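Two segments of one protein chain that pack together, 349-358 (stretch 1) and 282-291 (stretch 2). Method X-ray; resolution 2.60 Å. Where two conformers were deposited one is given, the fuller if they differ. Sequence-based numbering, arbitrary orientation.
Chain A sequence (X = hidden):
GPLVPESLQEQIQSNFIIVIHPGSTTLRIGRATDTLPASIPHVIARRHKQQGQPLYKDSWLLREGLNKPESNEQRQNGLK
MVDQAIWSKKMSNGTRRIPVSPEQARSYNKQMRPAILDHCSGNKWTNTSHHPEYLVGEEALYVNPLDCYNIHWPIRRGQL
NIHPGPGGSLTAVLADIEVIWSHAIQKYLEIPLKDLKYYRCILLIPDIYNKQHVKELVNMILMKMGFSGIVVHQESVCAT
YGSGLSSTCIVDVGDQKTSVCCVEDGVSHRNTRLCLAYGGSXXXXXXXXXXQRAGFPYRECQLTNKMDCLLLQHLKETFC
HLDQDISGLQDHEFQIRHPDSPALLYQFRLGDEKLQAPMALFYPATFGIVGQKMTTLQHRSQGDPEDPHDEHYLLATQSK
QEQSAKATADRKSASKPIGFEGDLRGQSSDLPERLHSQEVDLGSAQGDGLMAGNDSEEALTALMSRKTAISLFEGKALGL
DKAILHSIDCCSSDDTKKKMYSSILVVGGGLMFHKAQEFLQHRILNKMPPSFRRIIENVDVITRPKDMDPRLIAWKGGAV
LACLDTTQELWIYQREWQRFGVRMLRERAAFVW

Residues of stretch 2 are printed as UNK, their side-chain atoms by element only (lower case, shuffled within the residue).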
# COMPACT_ATOMS: atom_id res chain seq x y z
N ARG A 349 -9.39 26.64 4.34
CA ARG A 349 -8.46 26.84 5.43
C ARG A 349 -8.31 25.58 6.27
O ARG A 349 -9.30 24.99 6.69
CB ARG A 349 -8.95 27.99 6.28
CG ARG A 349 -7.86 28.77 6.93
CD ARG A 349 -8.45 30.04 7.51
NE ARG A 349 -8.19 31.17 6.63
CZ ARG A 349 -8.72 32.37 6.82
NH1 ARG A 349 -9.54 32.58 7.84
NH2 ARG A 349 -8.43 33.36 5.98
N LEU A 350 -7.07 25.14 6.49
CA LEU A 350 -6.82 23.94 7.28
C LEU A 350 -5.87 24.18 8.43
O LEU A 350 -4.89 24.93 8.31
CB LEU A 350 -6.25 22.83 6.41
CG LEU A 350 -7.33 21.92 5.86
CD1 LEU A 350 -6.72 20.73 5.16
CD2 LEU A 350 -8.26 21.51 6.99
N GLY A 351 -6.13 23.48 9.53
CA GLY A 351 -5.25 23.52 10.68
C GLY A 351 -4.57 22.20 11.01
O GLY A 351 -3.73 21.69 10.26
N ASP A 352 -4.94 21.64 12.14
CA ASP A 352 -4.19 20.54 12.71
C ASP A 352 -4.58 19.21 12.07
O ASP A 352 -3.81 18.25 12.06
CB ASP A 352 -4.37 20.53 14.23
CG ASP A 352 -3.92 21.84 14.88
OD1 ASP A 352 -2.86 22.38 14.49
OD2 ASP A 352 -4.65 22.33 15.77
N GLU A 353 -5.79 19.17 11.53
CA GLU A 353 -6.19 18.03 10.73
C GLU A 353 -5.04 17.51 9.81
O GLU A 353 -4.87 16.31 9.63
CB GLU A 353 -7.44 18.39 9.93
CG GLU A 353 -7.55 19.88 9.67
CD GLU A 353 -8.26 20.65 10.77
OE1 GLU A 353 -7.84 21.79 11.04
OE2 GLU A 353 -9.24 20.14 11.35
N LYS A 354 -4.24 18.42 9.27
CA LYS A 354 -3.15 18.01 8.39
C LYS A 354 -2.11 17.15 9.09
O LYS A 354 -1.40 16.39 8.43
CB LYS A 354 -2.45 19.21 7.75
CG LYS A 354 -3.32 20.00 6.79
CD LYS A 354 -2.55 21.17 6.22
CE LYS A 354 -2.34 22.24 7.27
NZ LYS A 354 -1.43 23.27 6.71
N LEU A 355 -2.02 17.29 10.41
CA LEU A 355 -1.06 16.53 11.22
C LEU A 355 -1.73 15.41 12.01
O LEU A 355 -1.17 14.34 12.17
CB LEU A 355 -0.31 17.46 12.17
CG LEU A 355 0.61 16.81 13.20
CD1 LEU A 355 1.84 16.16 12.55
CD2 LEU A 355 1.05 17.87 14.17
N GLN A 356 -2.93 15.66 12.50
CA GLN A 356 -3.69 14.64 13.21
C GLN A 356 -3.86 13.35 12.40
O GLN A 356 -3.60 12.26 12.90
CB GLN A 356 -5.06 15.18 13.61
CG GLN A 356 -5.00 16.31 14.62
CD GLN A 356 -6.34 16.98 14.79
OE1 GLN A 356 -6.93 17.46 13.82
NE2 GLN A 356 -6.84 16.99 16.01
N ALA A 357 -4.31 13.49 11.15
CA ALA A 357 -4.68 12.33 10.35
C ALA A 357 -3.53 11.32 10.15
O ALA A 357 -3.71 10.13 10.37
CB ALA A 357 -5.23 12.79 9.02
N PRO A 358 -2.36 11.79 9.71
CA PRO A 358 -1.21 10.90 9.51
C PRO A 358 -0.80 10.24 10.82
O PRO A 358 -0.33 9.11 10.82
CB PRO A 358 -0.09 11.84 9.05
CG PRO A 358 -0.79 13.05 8.55
CD PRO A 358 -2.09 13.17 9.28
N UNK A 282 -6.90 4.27 5.20
CA UNK A 282 -7.45 4.65 6.50
C UNK A 282 -7.12 6.08 6.90
O UNK A 282 -7.97 6.81 7.39
c UNK A 282 -7.28 2.25 7.22
c UNK A 282 -6.98 3.68 7.57
o UNK A 282 -6.36 1.54 6.75
o UNK A 282 -8.45 1.84 7.40
N UNK A 283 -5.88 6.49 6.66
CA UNK A 283 -5.52 7.89 6.82
C UNK A 283 -6.34 8.81 5.93
O UNK A 283 -6.75 9.89 6.34
c UNK A 283 -3.21 7.25 7.37
c UNK A 283 -3.71 9.59 6.63
c UNK A 283 -4.06 8.10 6.49
N UNK A 284 -6.55 8.40 4.69
CA UNK A 284 -7.31 9.20 3.76
C UNK A 284 -8.73 9.41 4.28
O UNK A 284 -9.28 10.49 4.16
o UNK A 284 -6.09 8.71 1.72
c UNK A 284 -7.34 8.56 2.37
N UNK A 285 -9.33 8.38 4.85
CA UNK A 285 -10.71 8.46 5.28
C UNK A 285 -10.76 9.34 6.52
O UNK A 285 -11.62 10.22 6.65
n UNK A 285 -10.68 2.91 6.49
c UNK A 285 -12.67 7.01 6.10
n UNK A 285 -12.17 4.63 6.48
c UNK A 285 -11.24 7.06 5.58
n UNK A 285 -10.88 4.20 8.37
c UNK A 285 -11.24 3.92 7.12
c UNK A 285 -12.88 5.79 7.01
N UNK A 286 -9.79 9.13 7.40
CA UNK A 286 -9.68 9.91 8.62
C UNK A 286 -9.55 11.41 8.31
O UNK A 286 -10.29 12.25 8.85
s UNK A 286 -8.17 10.27 10.97
c UNK A 286 -8.49 9.41 9.43
N UNK A 287 -8.60 11.74 7.44
CA UNK A 287 -8.41 13.11 6.97
C UNK A 287 -9.71 13.71 6.41
O UNK A 287 -10.04 14.86 6.66
c UNK A 287 -7.32 13.16 5.91
c UNK A 287 -6.77 14.97 4.27
c UNK A 287 -6.36 16.27 3.96
c UNK A 287 -6.58 15.47 6.60
c UNK A 287 -6.18 16.76 6.31
c UNK A 287 -6.06 17.16 4.99
c UNK A 287 -6.88 14.56 5.58
N UNK A 288 -10.44 12.92 5.65
CA UNK A 288 -11.73 13.36 5.17
C UNK A 288 -12.66 13.73 6.33
O UNK A 288 -13.28 14.79 6.33
o UNK A 288 -17.68 13.55 2.70
c UNK A 288 -14.85 11.75 4.14
c UNK A 288 -14.06 13.81 3.21
c UNK A 288 -16.39 13.26 3.08
c UNK A 288 -16.14 12.06 3.74
c UNK A 288 -13.79 12.62 3.88
c UNK A 288 -12.39 12.27 4.31
c UNK A 288 -15.36 14.14 2.82
N UNK A 289 -12.75 12.84 7.30
CA UNK A 289 -13.65 13.06 8.45
C UNK A 289 -13.25 14.30 9.24
O UNK A 289 -14.10 15.09 9.65
c UNK A 289 -13.87 12.22 14.38
c UNK A 289 -12.04 11.78 12.26
c UNK A 289 -13.64 11.83 9.36
c UNK A 289 -12.54 12.02 14.63
c UNK A 289 -11.63 11.81 13.59
c UNK A 289 -14.16 12.03 10.77
n UNK A 289 -15.55 12.36 12.52
c UNK A 289 -15.46 12.25 11.15
c UNK A 289 -14.29 12.20 13.05
c UNK A 289 -13.40 11.98 11.98
N UNK A 290 -11.95 14.49 9.41
CA UNK A 290 -11.47 15.69 10.09
C UNK A 290 -11.84 16.93 9.28
O UNK A 290 -12.36 17.90 9.83
c UNK A 290 -10.03 14.70 12.63
c UNK A 290 -9.52 14.46 11.24
c UNK A 290 -9.96 15.61 10.33
c UNK A 290 -8.00 14.25 11.23
N UNK A 291 -11.58 16.89 7.97
CA UNK A 291 -11.90 18.03 7.10
C UNK A 291 -13.39 18.37 7.08
O UNK A 291 -13.76 19.53 6.99
c UNK A 291 -10.13 16.23 3.17
s UNK A 291 -9.41 17.75 3.78
c UNK A 291 -9.93 17.82 5.52
c UNK A 291 -11.43 17.79 5.68

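Position 282 has four side-chain atoms: two carbons, the second carrying two oxygens. That carboxylate end lies far from stretch 1 and identifies Asp282. At 283 a single carbon carries two more, a fork at the beta carbon, and one branch lies 3.8 Å from Ala357 O. This is Val283, whose short, forked side chain, CG1 foremost, fills space beside the small alanine and also approaches Pro358. Position 284 holds one carbon and one oxygen, and its CA-to-CB bond points away from stretch 1; it is Ser284, a small hydroxyl that suits a buried site where it is hydrogen-bonded elsewhere in the structure.

Position 285 shows three carbons, a nitrogen, then a carbon bearing two further nitrogens. This guanidinium marks Arg285, which reaches back one turn so that NH2 lies 2.6 Å from Asp282 OD1, a hydrogen-bonded salt bridge that pairs the two charges within the helix and away from the contact. At 286 a carbon is followed by a sulfur, 4.1 Å from Ala357 CA: Cys286, compact enough to point toward stretch 1 where the backbones run close.

Position 287 has one carbon, then a six-carbon ring without oxygen. The ring's far carbon lies 3.6 Å from Leu350 CD1, and Glu353 O sits at the ring edge, near its plane. This is Phe287, with Glu353 O 3.6 Å from Phe287 CD1. Its CA-to-CB bond points sideways, but the end of the side chain comes nearer, so the flat, apolar ring spans from the helix of stretch 1 to the strand before it.

Position 288 has one carbon, then a six-carbon ring bearing one oxygen, and does not touch stretch 1; this is Tyr288, whose large, mostly apolar side chain suits a buried site. Position 289 has one carbon, then fused rings of eight carbons and one nitrogen, with no side-chain atom within 7 Å of stretch 1; this is Trp289, partly exposed, where a mostly apolar ring system with one N-H is tolerable. At 290 four carbons fork at the second, with the first carbon 3.8 Å from Glu353 CB: Leu290, whose CD1 also reaches Gln356 CB at 3.9 Å; its forked apolar end suits a buried site facing stretch 1. Position 291 is an unbranched run of two carbons, a sulfur and a carbon, the sulfur 4.2 Å from Leu350 CD1: Met291, extending the apolar patch beyond the phenyl ring.

The contact works by shape and apolar packing, without hydrogen bonds between the stretches. The two helices run roughly antiparallel at 145°, their axes approaching to 8.7 Å, and the small Ala357 allows a CA–CA distance to Phe287 of 5.1 Å. The methyl group of Ala357 is a knob in the hole formed by Val283, Cys286, Phe287 and Leu290, with its CB 3.8 Å from both Phe287 CB and Leu290 CD1. Farther along, Leu350 meets Phe287 and Met291, widening the seal.

Stretch 2 (282-291) DVSRCFYWLM
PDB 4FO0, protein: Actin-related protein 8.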